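Local coordinates for cupin 2, conserved barrel domain protein (Shewanella frigidimarina NCIMB 400, PDB 3D82), which is of unknown function but binds a nickel ion inside a small cupin beta-barrel, consistent with a metal-binding member of the cupin superfamily, at residues F16-P22 and V36-F42; D30-V36 and I96-R102; T60-R66 and V84-A90. All blocks are in the same frame, centred on the assembly; numbering follows the deposited sequence.

Overall arrangement
Interaction 2 is the backbone ladder between 31-39 and 93-101, neighbouring strands of the five-stranded sheet, with apolar side chains on one face, which also meets the second subunit, and on the other a salt bridge beside packed Val36, Ile96 and Ile98. Interaction 3 is the matching antiparallel ladder of the three-stranded sheet, on the opposite side of the chain's centre from interaction 2, the two contacts' centres about 17 Å apart, and supplies a nickel ligand. Interaction 1 is less regular and more exposed: loop 16-22 lies on strand 31-39 through one backbone bond, a lysine, two waters and a tryptophan. It shares Val36 with interaction 2, and beyond Gly40 its strand passes to 86-90 of interaction 3.

Interaction 1. Residues F16-P22 and V36-F42; sequences FNQHWSP and VKVEGEF
The irregular loop from helix 9-14 to strand 23-28 packs on strand 31-39 of the cupin barrel's five-stranded sheet just before the corner at Gly40, with His19 CA 4.8 Å from Lys37 CA and Pro22 CA 4.6 Å from Val36 CA. Trp20 (phi 53°) donates N to Lys37 O at 2.8 Å. Extended Lys37 (chi1 m, then t) points at the loop; its NZ donates to Phe16 O (2.7 Å), to Phe13 O and weakly to Asn17 OD1 (3.2 Å). One water accepts from Ser21 N (3.0 Å) and Lys37 N (3.1 Å) and donates to Gln18 O (2.7 Å); another joins His19 ND1 (2.8 Å) to Glu39 O (2.9 Å), while His19 NE2 bonds Glu93. His19 O accepts from Ser21 OG (3.0 Å) and Gln18 NE2 (3.3 Å). Trp20 (chi1 m) holds Val38 CG1 over one indole face and Phe42, slid apart, on the other (planes at 20°), NE1 weakly bonding Glu39 O (3.2 Å). One backbone bond, one lysine and two waters thus fasten the loop.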
loop_
_atom_site.group_PDB
_atom_site.type_symbol
_atom_site.label_atom_id
_atom_site.label_comp_id
_atom_site.label_asym_id
_atom_site.label_seq_id
_atom_site.Cartn_x
_atom_site.Cartn_y
_atom_site.Cartn_z
ATOM N N PHE D 16 -2.766 -15.106 11.470
ATOM C CA PHE D 16 -2.664 -14.693 12.869
ATOM C C PHE D 16 -3.911 -13.979 13.378
ATOM O O PHE D 16 -4.628 -13.326 12.609
ATOM C CB PHE D 16 -1.435 -13.787 13.037
ATOM C CG PHE D 16 -1.563 -12.453 12.350
ATOM C CD1 PHE D 16 -1.224 -12.304 11.004
ATOM C CD2 PHE D 16 -2.022 -11.328 13.058
ATOM C CE1 PHE D 16 -1.360 -11.065 10.375
ATOM C CE2 PHE D 16 -2.154 -10.089 12.442
ATOM C CZ PHE D 16 -1.818 -9.948 11.108
ATOM N N ASN D 17 -4.165 -14.135 14.677
ATOM C CA ASN D 17 -5.243 -13.441 15.364
ATOM C C ASN D 17 -4.753 -12.471 16.436
ATOM O O ASN D 17 -5.552 -11.670 16.909
ATOM C CB ASN D 17 -6.238 -14.460 15.930
ATOM C CG ASN D 17 -7.048 -15.160 14.826
ATOM O OD1 ASN D 17 -7.325 -14.583 13.762
ATOM N ND2 ASN D 17 -7.445 -16.393 15.086
ATOM N N GLN D 18 -3.460 -12.507 16.791
ATOM C CA GLN D 18 -2.899 -11.627 17.817
ATOM C C GLN D 18 -2.970 -10.178 17.381
ATOM O O GLN D 18 -2.586 -9.854 16.261
ATOM C CB GLN D 18 -1.436 -11.980 18.103
ATOM C CG GLN D 18 -0.764 -11.133 19.201
ATOM C CD GLN D 18 -1.416 -11.266 20.555
ATOM O OE1 GLN D 18 -1.566 -12.375 21.058
ATOM N NE2 GLN D 18 -1.789 -10.136 21.165
ATOM N N HIS D 19 -3.440 -9.327 18.286
ATOM C CA HIS D 19 -3.611 -7.914 18.024
ATOM C C HIS D 19 -2.336 -7.133 18.336
ATOM O O HIS D 19 -1.467 -7.614 19.088
ATOM C CB HIS D 19 -4.797 -7.369 18.837
ATOM C CG HIS D 19 -6.141 -7.776 18.316
ATOM N ND1 HIS D 19 -7.314 -7.289 18.848
ATOM C CD2 HIS D 19 -6.497 -8.558 17.266
ATOM C CE1 HIS D 19 -8.334 -7.794 18.180
ATOM N NE2 HIS D 19 -7.865 -8.552 17.206
ATOM N N TRP D 20 -2.237 -5.946 17.730
ATOM C CA TRP D 20 -1.118 -4.971 17.932
ATOM C C TRP D 20 0.306 -5.543 17.736
ATOM O O TRP D 20 1.273 -5.090 18.363
ATOM C CB TRP D 20 -1.228 -4.361 19.336
ATOM C CG TRP D 20 -2.528 -3.688 19.632
ATOM C CD1 TRP D 20 -3.508 -4.130 20.463
ATOM C CD2 TRP D 20 -2.976 -2.445 19.106
ATOM N NE1 TRP D 20 -4.548 -3.235 20.495
ATOM C CE2 TRP D 20 -4.252 -2.188 19.673
ATOM C CE3 TRP D 20 -2.423 -1.509 18.220
ATOM C CZ2 TRP D 20 -4.991 -1.040 19.369
ATOM C CZ3 TRP D 20 -3.160 -0.366 17.912
ATOM C CH2 TRP D 20 -4.432 -0.143 18.491
ATOM N N SER D 21 0.411 -6.546 16.869
ATOM C CA SER D 21 1.645 -7.282 16.636
ATOM C C SER D 21 1.850 -7.322 15.140
ATOM O O SER D 21 1.337 -8.233 14.479
ATOM C CB SER D 21 1.541 -8.653 17.262
ATOM O OG SER D 21 1.355 -8.495 18.636
ATOM N N PRO D 22 2.532 -6.292 14.594
ATOM C CA PRO D 22 2.702 -6.223 13.149
ATOM C C PRO D 22 3.511 -7.371 12.556
ATOM O O PRO D 22 4.512 -7.782 13.141
ATOM C CB PRO D 22 3.371 -4.846 12.920
ATOM C CG PRO D 22 3.117 -4.077 14.169
ATOM C CD PRO D 22 3.113 -5.101 15.256
ATOM N N VAL D 36 -1.345 -5.637 10.522
ATOM C CA VAL D 36 -1.688 -5.616 11.940
ATOM C C VAL D 36 -3.215 -5.758 12.110
ATOM O O VAL D 36 -3.990 -5.271 11.273
ATOM C CB VAL D 36 -1.234 -4.270 12.625
ATOM C CG1 VAL D 36 -0.940 -4.480 14.106
ATOM C CG2 VAL D 36 0.008 -3.636 11.948
ATOM N N LYS D 37 -3.625 -6.456 13.169
ATOM C CA LYS D 37 -5.014 -6.525 13.601
ATOM C C LYS D 37 -5.060 -5.676 14.874
ATOM O O LYS D 37 -4.236 -5.874 15.770
ATOM C CB LYS D 37 -5.462 -7.969 13.846
ATOM C CG LYS D 37 -5.660 -8.730 12.545
ATOM C CD LYS D 37 -6.047 -10.171 12.760
ATOM C CE LYS D 37 -6.285 -10.853 11.423
ATOM N NZ LYS D 37 -6.872 -12.237 11.595
ATOM N N VAL D 38 -5.968 -4.695 14.932
ATOM C CA VAL D 38 -6.060 -3.779 16.081
ATOM C C VAL D 38 -7.489 -3.663 16.620
ATOM O O VAL D 38 -8.451 -3.771 15.868
ATOM C CB VAL D 38 -5.481 -2.384 15.726
ATOM C CG1 VAL D 38 -4.008 -2.503 15.317
ATOM C CG2 VAL D 38 -6.275 -1.689 14.610
ATOM N N GLU D 39 -7.610 -3.489 17.934
ATOM C CA GLU D 39 -8.904 -3.273 18.593
ATOM C C GLU D 39 -8.647 -2.550 19.917
ATOM O O GLU D 39 -7.702 -2.881 20.615
ATOM C CB GLU D 39 -9.655 -4.589 18.815
ATOM C CG GLU D 39 -11.100 -4.366 19.283
ATOM C CD GLU D 39 -11.948 -5.626 19.336
ATOM O OE1 GLU D 39 -11.593 -6.647 18.711
ATOM O OE2 GLU D 39 -13.001 -5.574 20.004
ATOM N N GLY D 40 -9.484 -1.578 20.254
ATOM C CA GLY D 40 -9.274 -0.759 21.443
ATOM C C GLY D 40 -8.301 0.350 21.098
ATOM O O GLY D 40 -8.104 0.678 19.919
ATOM N N GLU D 41 -7.661 0.898 22.124
ATOM C CA GLU D 41 -6.743 2.031 21.979
ATOM C C GLU D 41 -5.280 1.664 22.120
ATOM O O GLU D 41 -4.934 0.787 22.900
ATOM C CB GLU D 41 -7.055 3.065 23.056
ATOM C CG GLU D 41 -8.494 3.584 22.996
ATOM C CD GLU D 41 -8.765 4.748 23.924
ATOM O OE1 GLU D 41 -7.808 5.458 24.341
ATOM O OE2 GLU D 41 -9.966 4.957 24.217
ATOM N N PHE D 42 -4.422 2.387 21.399
ATOM C CA PHE D 42 -2.976 2.240 21.496
ATOM C C PHE D 42 -2.520 3.283 22.557
ATOM O O PHE D 42 -3.263 3.565 23.502
ATOM C CB PHE D 42 -2.336 2.420 20.094
ATOM C CG PHE D 42 -0.897 1.879 19.970
ATOM C CD1 PHE D 42 -0.586 0.559 20.304
ATOM C CD2 PHE D 42 0.126 2.695 19.478
ATOM C CE1 PHE D 42 0.737 0.062 20.191
ATOM C CE2 PHE D 42 1.452 2.215 19.365
ATOM C CZ PHE D 42 1.751 0.893 19.715
HETATM O O HOH W 1 -1.435 -7.849 14.942
HETATM O O HOH W 2 -7.098 -5.704 21.092
#

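Interaction 2. Residues D30-V36 and I96-R102; sequences DYQFKLV and IMIIEPR
Strands 31-36 and 96-101 run antiparallel, their axes 4.6 Å apart at closest and their directions at 157°. Phe33, Leu35, Met97 and Ile99 share one face; Gln32, Lys34, Val36, Ile96, Ile98 and Glu100 the other. Asp30 opens the ladder, its O accepting from Arg102 N at 2.8 Å. Tyr31 (chi1 m) faces Pro101 in a non-hydrogen-bonded pair, CA to CA 4.0 Å, with Pro101 CG over its ring, 4.0 Å from the centroid; Tyr31 OH bonds Asn29 of the second subunit. Gln32 pairs with Glu100: Gln32 N to Glu100 O is 3.0 Å, the return bond, Glu100 N to Gln32 O, weak at 3.3 Å. Phe33 (chi1 m) takes Ile99 CG2 over its ring, 4.1 Å from the centroid, and has Met97 SE (selenomethionine) at its edge, 4.0 Å from CD2, a Met-aromatic contact. Lys34 exchanges two 2.8 Å bonds with Ile98 (N to O, O to N), and its side chain folds over (chi3 p) so that NZ salt-bridges Glu100 OE2 at 2.7 Å. Leu35 CD2 lies 3.8 Å from Met97 CB. At Val36 two 2.9 Å bonds follow, N to Ile96 O and O from Ile96 N, and CG2 sits 3.7 Å from Ile98 CD1. Phe33 packs on Ile99 of the second subunit, and Ile99 on Phe33 of that subunit, placing this part of the cupin barrel's five-stranded sheet in the dimer interface.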
loop_
_atom_site.group_PDB
_atom_site.type_symbol
_atom_site.label_atom_id
_atom_site.label_comp_id
_atom_site.label_asym_id
_atom_site.label_seq_id
_atom_site.Cartn_x
_atom_site.Cartn_y
_atom_site.Cartn_z
ATOM N N ASP D 30 14.872 -0.536 1.896
ATOM C CA ASP D 30 14.963 -0.547 3.366
ATOM C C ASP D 30 13.621 -0.267 4.080
ATOM O O ASP D 30 13.609 0.169 5.230
ATOM C CB ASP D 30 16.078 0.421 3.834
ATOM C CG ASP D 30 15.855 1.884 3.397
ATOM O OD1 ASP D 30 15.120 2.128 2.408
ATOM O OD2 ASP D 30 16.468 2.781 4.018
ATOM N N TYR D 31 12.498 -0.510 3.400
ATOM C CA TYR D 31 11.151 -0.337 3.956
ATOM C C TYR D 31 10.474 -1.694 4.143
ATOM O O TYR D 31 10.832 -2.684 3.497
ATOM C CB TYR D 31 10.297 0.574 3.059
ATOM C CG TYR D 31 10.622 2.029 3.201
ATOM C CD1 TYR D 31 11.846 2.548 2.745
ATOM C CD2 TYR D 31 9.702 2.916 3.796
ATOM C CE1 TYR D 31 12.152 3.918 2.904
ATOM C CE2 TYR D 31 9.995 4.284 3.933
ATOM C CZ TYR D 31 11.209 4.774 3.482
ATOM O OH TYR D 31 11.489 6.095 3.649
ATOM N N GLN D 32 9.511 -1.730 5.057
ATOM C CA GLN D 32 8.715 -2.933 5.347
ATOM C C GLN D 32 7.221 -2.628 5.246
ATOM O O GLN D 32 6.789 -1.524 5.595
ATOM C CB GLN D 32 9.041 -3.448 6.730
ATOM C CG GLN D 32 10.472 -4.020 6.847
ATOM C CD GLN D 32 10.805 -4.482 8.231
ATOM O OE1 GLN D 32 10.390 -3.870 9.218
ATOM N NE2 GLN D 32 11.572 -5.568 8.325
ATOM N N PHE D 33 6.470 -3.599 4.725
ATOM C CA PHE D 33 5.002 -3.559 4.645
ATOM C C PHE D 33 4.614 -4.512 5.758
ATOM O O PHE D 33 5.079 -5.646 5.770
ATOM C CB PHE D 33 4.488 -4.069 3.299
ATOM C CG PHE D 33 4.776 -3.131 2.159
ATOM C CD1 PHE D 33 6.077 -2.961 1.688
ATOM C CD2 PHE D 33 3.742 -2.420 1.554
ATOM C CE1 PHE D 33 6.357 -2.069 0.658
ATOM C CE2 PHE D 33 4.010 -1.532 0.487
ATOM C CZ PHE D 33 5.331 -1.351 0.062
ATOM N N LYS D 34 3.783 -4.046 6.683
ATOM C CA LYS D 34 3.416 -4.824 7.868
ATOM C C LYS D 34 1.916 -4.850 8.034
ATOM O O LYS D 34 1.280 -3.804 7.968
ATOM C CB LYS D 34 4.058 -4.185 9.110
ATOM C CG LYS D 34 5.578 -4.355 9.159
ATOM C CD LYS D 34 6.340 -3.145 9.664
ATOM C CE LYS D 34 6.362 -2.937 11.133
ATOM N NZ LYS D 34 7.152 -1.660 11.434
ATOM N N LEU D 35 1.378 -6.030 8.316
ATOM C CA LEU D 35 -0.049 -6.208 8.574
ATOM C C LEU D 35 -0.266 -6.263 10.062
ATOM O O LEU D 35 0.532 -6.866 10.785
ATOM C CB LEU D 35 -0.587 -7.478 7.918
ATOM C CG LEU D 35 -0.558 -7.526 6.390
ATOM C CD1 LEU D 35 -1.313 -8.769 5.962
ATOM C CD2 LEU D 35 -1.134 -6.281 5.716
ATOM N N VAL D 36 -1.345 -5.637 10.522
ATOM C CA VAL D 36 -1.688 -5.616 11.940
ATOM C C VAL D 36 -3.215 -5.758 12.110
ATOM O O VAL D 36 -3.990 -5.271 11.273
ATOM C CB VAL D 36 -1.234 -4.270 12.625
ATOM C CG1 VAL D 36 -0.940 -4.480 14.106
ATOM C CG2 VAL D 36 0.008 -3.636 11.948
ATOM N N ILE D 96 -5.261 -3.550 9.296
ATOM C CA ILE D 96 -4.460 -2.480 8.719
ATOM C C ILE D 96 -3.131 -2.941 8.165
ATOM O O ILE D 96 -2.651 -4.040 8.471
ATOM C CB ILE D 96 -4.205 -1.333 9.742
ATOM C CG1 ILE D 96 -3.307 -1.778 10.922
ATOM C CG2 ILE D 96 -5.537 -0.817 10.261
ATOM C CD1 ILE D 96 -2.860 -0.645 11.864
HETATM N N MSE D 97 -2.572 -2.070 7.329
HETATM C CA MSE D 97 -1.252 -2.225 6.786
HETATM C C MSE D 97 -0.480 -0.945 7.101
HETATM O O MSE D 97 -0.995 0.154 6.907
HETATM C CB MSE D 97 -1.244 -2.506 5.273
HETATM C CG MSE D 97 0.176 -2.754 4.768
HETATM SE SE MSE D 97 0.295 -3.698 3.117
HETATM C CE MSE D 97 -0.290 -2.279 2.007
ATOM N N ILE D 98 0.725 -1.117 7.631
ATOM C CA ILE D 98 1.643 -0.020 7.951
ATOM C C ILE D 98 2.868 -0.164 7.068
ATOM O O ILE D 98 3.352 -1.281 6.862
ATOM C CB ILE D 98 2.085 -0.028 9.421
ATOM C CG1 ILE D 98 0.913 0.250 10.351
ATOM C CG2 ILE D 98 3.151 1.037 9.697
ATOM C CD1 ILE D 98 1.274 -0.121 11.836
ATOM N N ILE D 99 3.343 0.967 6.535
ATOM C CA ILE D 99 4.526 1.007 5.695
ATOM C C ILE D 99 5.451 2.057 6.291
ATOM O O ILE D 99 5.034 3.203 6.536
ATOM C CB ILE D 99 4.215 1.345 4.216
ATOM C CG1 ILE D 99 3.076 0.468 3.657
ATOM C CG2 ILE D 99 5.498 1.174 3.356
ATOM C CD1 ILE D 99 2.597 0.891 2.265
ATOM N N GLU D 100 6.686 1.656 6.545
ATOM C CA GLU D 100 7.695 2.530 7.133
ATOM C C GLU D 100 9.081 1.882 7.025
ATOM O O GLU D 100 9.163 0.659 6.809
ATOM C CB GLU D 100 7.347 2.808 8.615
ATOM C CG GLU D 100 7.329 1.552 9.530
ATOM C CD GLU D 100 6.732 1.856 10.914
ATOM O OE1 GLU D 100 6.504 3.055 11.236
ATOM O OE2 GLU D 100 6.497 0.898 11.674
ATOM N N PRO D 101 10.165 2.670 7.223
ATOM C CA PRO D 101 11.517 2.113 7.147
ATOM C C PRO D 101 11.739 1.007 8.153
ATOM O O PRO D 101 11.062 0.976 9.186
ATOM C CB PRO D 101 12.420 3.303 7.512
ATOM C CG PRO D 101 11.624 4.487 7.188
ATOM C CD PRO D 101 10.216 4.112 7.522
ATOM N N ARG D 102 12.655 0.101 7.823
ATOM C CA ARG D 102 13.046 -0.981 8.720
ATOM C C ARG D 102 13.808 -0.363 9.894
ATOM O O ARG D 102 14.607 0.578 9.732
ATOM C CB ARG D 102 13.917 -2.022 8.004
ATOM C CG ARG D 102 14.338 -3.149 8.909
ATOM C CD ARG D 102 14.855 -4.335 8.160
ATOM N NE ARG D 102 15.144 -5.454 9.057
ATOM C CZ ARG D 102 15.482 -6.687 8.662
ATOM N NH1 ARG D 102 15.579 -7.005 7.361
ATOM N NH2 ARG D 102 15.721 -7.629 9.580
ATOM O OXT ARG D 102 13.604 -0.810 11.024
HETATM O O HOH W 3 15.933 1.891 7.258
#

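Interaction 3. Residues T60-R66 and V84-A90; sequences TLQIAFR and VEHKPMA. With NI (nickel (II) ion), chain L.
Strand 60-65 runs antiparallel to 86-90, axes 4.4 Å apart at closest and directions at 155°. Gln62 and Met89 form a hydrogen-bonded pair, with Gln62 N to Met89 O and Met89 N to Gln62 O both 2.8 Å; Ala64 and Lys87 form the next, with Ala64 N to Lys87 O and Lys87 N to Ala64 O both 2.9 Å. Between them Ile63 faces Pro88 in a non-hydrogen-bonded pair, CA to CA 4.2 Å. Selenomethionine Met89 (m, t, m) shares a face with Gln62 and Ala64; its CE lies 3.6 Å from Gln62 CB and 3.9 Å from Ala64 CB. Lys87 starts from the same face, but its end leads away to a salt bridge with Glu41. The two strands belong to the three-stranded sheet of the cupin barrel, and the metal site lies on the face that carries Ile63 and Pro88. There His86 takes chi1 p, and its ring is held at both nitrogens: ND1 donates to Val84 O at 2.8 Å, and NE2 binds NI at 2.4 Å, alongside His45, His47 and Glu52. Ile63 (chi1 m, chi2 t) sets CG2 3.8 Å from His86 CB. Phe65 (chi1 m, chi2 91°) brings CE2 to 3.7 Å from His86 CB and CD2 to 3.8 Å from Val84 CG1. At the exposed end Arg66 (chi1 and chi2 m) meets Glu85 in a two-pronged salt bridge, NE to OE1 3.1 Å and NH2 to OE2 3.0 Å, while a water accepts from Arg66 N (2.9 Å) and donates to Glu85 O (2.6 Å).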
loop_
_atom_site.group_PDB
_atom_site.type_symbol
_atom_site.label_atom_id
_atom_site.label_comp_id
_atom_site.label_asym_id
_atom_site.label_seq_id
_atom_site.Cartn_x
_atom_site.Cartn_y
_atom_site.Cartn_z
ATOM N N THR D 60 -12.939 -0.031 10.515
ATOM C CA THR D 60 -12.819 1.408 10.711
ATOM C C THR D 60 -11.751 1.693 11.743
ATOM O O THR D 60 -11.782 1.132 12.841
ATOM C CB THR D 60 -14.152 2.008 11.187
ATOM O OG1 THR D 60 -15.166 1.689 10.234
ATOM C CG2 THR D 60 -14.054 3.538 11.331
ATOM N N LEU D 61 -10.826 2.573 11.381
ATOM C CA LEU D 61 -9.747 3.013 12.246
ATOM C C LEU D 61 -9.914 4.498 12.538
ATOM O O LEU D 61 -10.276 5.259 11.646
ATOM C CB LEU D 61 -8.395 2.812 11.552
ATOM C CG LEU D 61 -7.140 3.134 12.387
ATOM C CD1 LEU D 61 -6.962 2.093 13.509
ATOM C CD2 LEU D 61 -5.922 3.215 11.505
ATOM N N GLN D 62 -9.672 4.882 13.792
ATOM C CA GLN D 62 -9.596 6.277 14.206
ATOM C C GLN D 62 -8.142 6.520 14.587
ATOM O O GLN D 62 -7.483 5.605 15.073
ATOM C CB GLN D 62 -10.460 6.544 15.419
ATOM C CG GLN D 62 -11.922 6.282 15.202
ATOM C CD GLN D 62 -12.701 6.422 16.484
ATOM O OE1 GLN D 62 -12.848 5.446 17.249
ATOM N NE2 GLN D 62 -13.146 7.652 16.774
ATOM N N ILE D 63 -7.616 7.705 14.280
ATOM C CA ILE D 63 -6.276 8.095 14.739
ATOM C C ILE D 63 -6.469 9.417 15.461
ATOM O O ILE D 63 -6.948 10.403 14.857
ATOM C CB ILE D 63 -5.226 8.243 13.626
ATOM C CG1 ILE D 63 -5.178 6.978 12.747
ATOM C CG2 ILE D 63 -3.842 8.511 14.261
ATOM C CD1 ILE D 63 -4.134 7.012 11.650
ATOM N N ALA D 64 -6.155 9.420 16.753
ATOM C CA ALA D 64 -6.266 10.620 17.567
ATOM C C ALA D 64 -4.975 11.429 17.429
ATOM O O ALA D 64 -3.879 10.852 17.376
ATOM C CB ALA D 64 -6.509 10.275 19.015
ATOM N N PHE D 65 -5.127 12.749 17.298
ATOM C CA PHE D 65 -4.012 13.686 17.343
ATOM C C PHE D 65 -4.276 14.564 18.543
ATOM O O PHE D 65 -5.373 14.548 19.087
ATOM C CB PHE D 65 -3.876 14.462 16.035
ATOM C CG PHE D 65 -3.567 13.577 14.871
ATOM C CD1 PHE D 65 -4.592 13.029 14.101
ATOM C CD2 PHE D 65 -2.250 13.216 14.588
ATOM C CE1 PHE D 65 -4.307 12.164 13.032
ATOM C CE2 PHE D 65 -1.952 12.332 13.530
ATOM C CZ PHE D 65 -2.986 11.808 12.753
ATOM N N ARG D 66 -3.280 15.331 18.965
ATOM C CA ARG D 66 -3.436 16.200 20.139
ATOM C C ARG D 66 -4.452 17.339 20.018
ATOM O O ARG D 66 -4.932 17.832 21.038
ATOM C CB ARG D 66 -2.083 16.762 20.568
ATOM C CG ARG D 66 -1.116 15.714 21.062
ATOM C CD ARG D 66 -1.646 15.005 22.306
ATOM N NE ARG D 66 -0.626 14.206 22.928
ATOM C CZ ARG D 66 -0.799 13.485 24.035
ATOM N NH1 ARG D 66 -1.983 13.409 24.659
ATOM N NH2 ARG D 66 0.237 12.815 24.510
ATOM N N VAL D 84 4.957 13.801 14.633
ATOM C CA VAL D 84 3.591 14.140 15.004
ATOM C C VAL D 84 3.076 13.021 15.928
ATOM O O VAL D 84 3.089 11.844 15.549
ATOM C CB VAL D 84 2.708 14.354 13.734
ATOM C CG1 VAL D 84 1.233 14.552 14.099
ATOM C CG2 VAL D 84 3.253 15.542 12.926
ATOM N N GLU D 85 2.735 13.393 17.170
ATOM C CA GLU D 85 2.125 12.467 18.132
ATOM C C GLU D 85 0.762 12.003 17.679
ATOM O O GLU D 85 -0.063 12.813 17.255
ATOM C CB GLU D 85 1.922 13.081 19.515
ATOM C CG GLU D 85 3.060 12.957 20.438
ATOM C CD GLU D 85 2.644 13.311 21.849
ATOM O OE1 GLU D 85 2.330 14.486 22.099
ATOM O OE2 GLU D 85 2.632 12.398 22.701
ATOM N N HIS D 86 0.507 10.717 17.864
ATOM C CA HIS D 86 -0.748 10.116 17.458
ATOM C C HIS D 86 -1.068 8.865 18.268
ATOM O O HIS D 86 -0.173 8.247 18.854
ATOM C CB HIS D 86 -0.687 9.795 15.966
ATOM C CG HIS D 86 0.452 8.905 15.597
ATOM N ND1 HIS D 86 1.755 9.357 15.534
ATOM C CD2 HIS D 86 0.490 7.595 15.272
ATOM C CE1 HIS D 86 2.548 8.353 15.209
ATOM N NE2 HIS D 86 1.803 7.277 15.033
ATOM N N LYS D 87 -2.351 8.509 18.290
ATOM C CA LYS D 87 -2.841 7.330 19.026
ATOM C C LYS D 87 -3.923 6.622 18.181
ATOM O O LYS D 87 -5.074 7.085 18.134
ATOM C CB LYS D 87 -3.381 7.742 20.388
ATOM C CG LYS D 87 -3.809 6.584 21.261
ATOM C CD LYS D 87 -4.270 7.039 22.644
ATOM C CE LYS D 87 -5.623 7.734 22.603
ATOM N NZ LYS D 87 -6.131 7.993 23.995
ATOM N N PRO D 88 -3.541 5.552 17.457
ATOM C CA PRO D 88 -4.550 4.791 16.733
ATOM C C PRO D 88 -5.514 4.086 17.686
ATOM O O PRO D 88 -5.124 3.696 18.783
ATOM C CB PRO D 88 -3.739 3.773 15.930
ATOM C CG PRO D 88 -2.373 4.323 15.884
ATOM C CD PRO D 88 -2.192 5.036 17.176
HETATM N N MSE D 89 -6.768 3.974 17.256
HETATM C CA MSE D 89 -7.850 3.346 18.028
HETATM C C MSE D 89 -8.842 2.685 17.076
HETATM O O MSE D 89 -9.044 3.182 15.966
HETATM C CB MSE D 89 -8.642 4.390 18.811
HETATM C CG MSE D 89 -7.834 5.337 19.647
HETATM SE SE MSE D 89 -8.982 6.712 20.314
HETATM C CE MSE D 89 -9.390 7.685 18.646
ATOM N N ALA D 90 -9.490 1.615 17.543
ATOM C CA ALA D 90 -10.514 0.908 16.775
ATOM C C ALA D 90 -11.605 0.398 17.729
ATOM O O ALA D 90 -11.301 -0.286 18.683
ATOM C CB ALA D 90 -9.895 -0.234 16.000
HETATM NI NI NI L . 2.847 5.113 15.025
HETATM O O HOH W 4 -0.714 15.339 17.664
#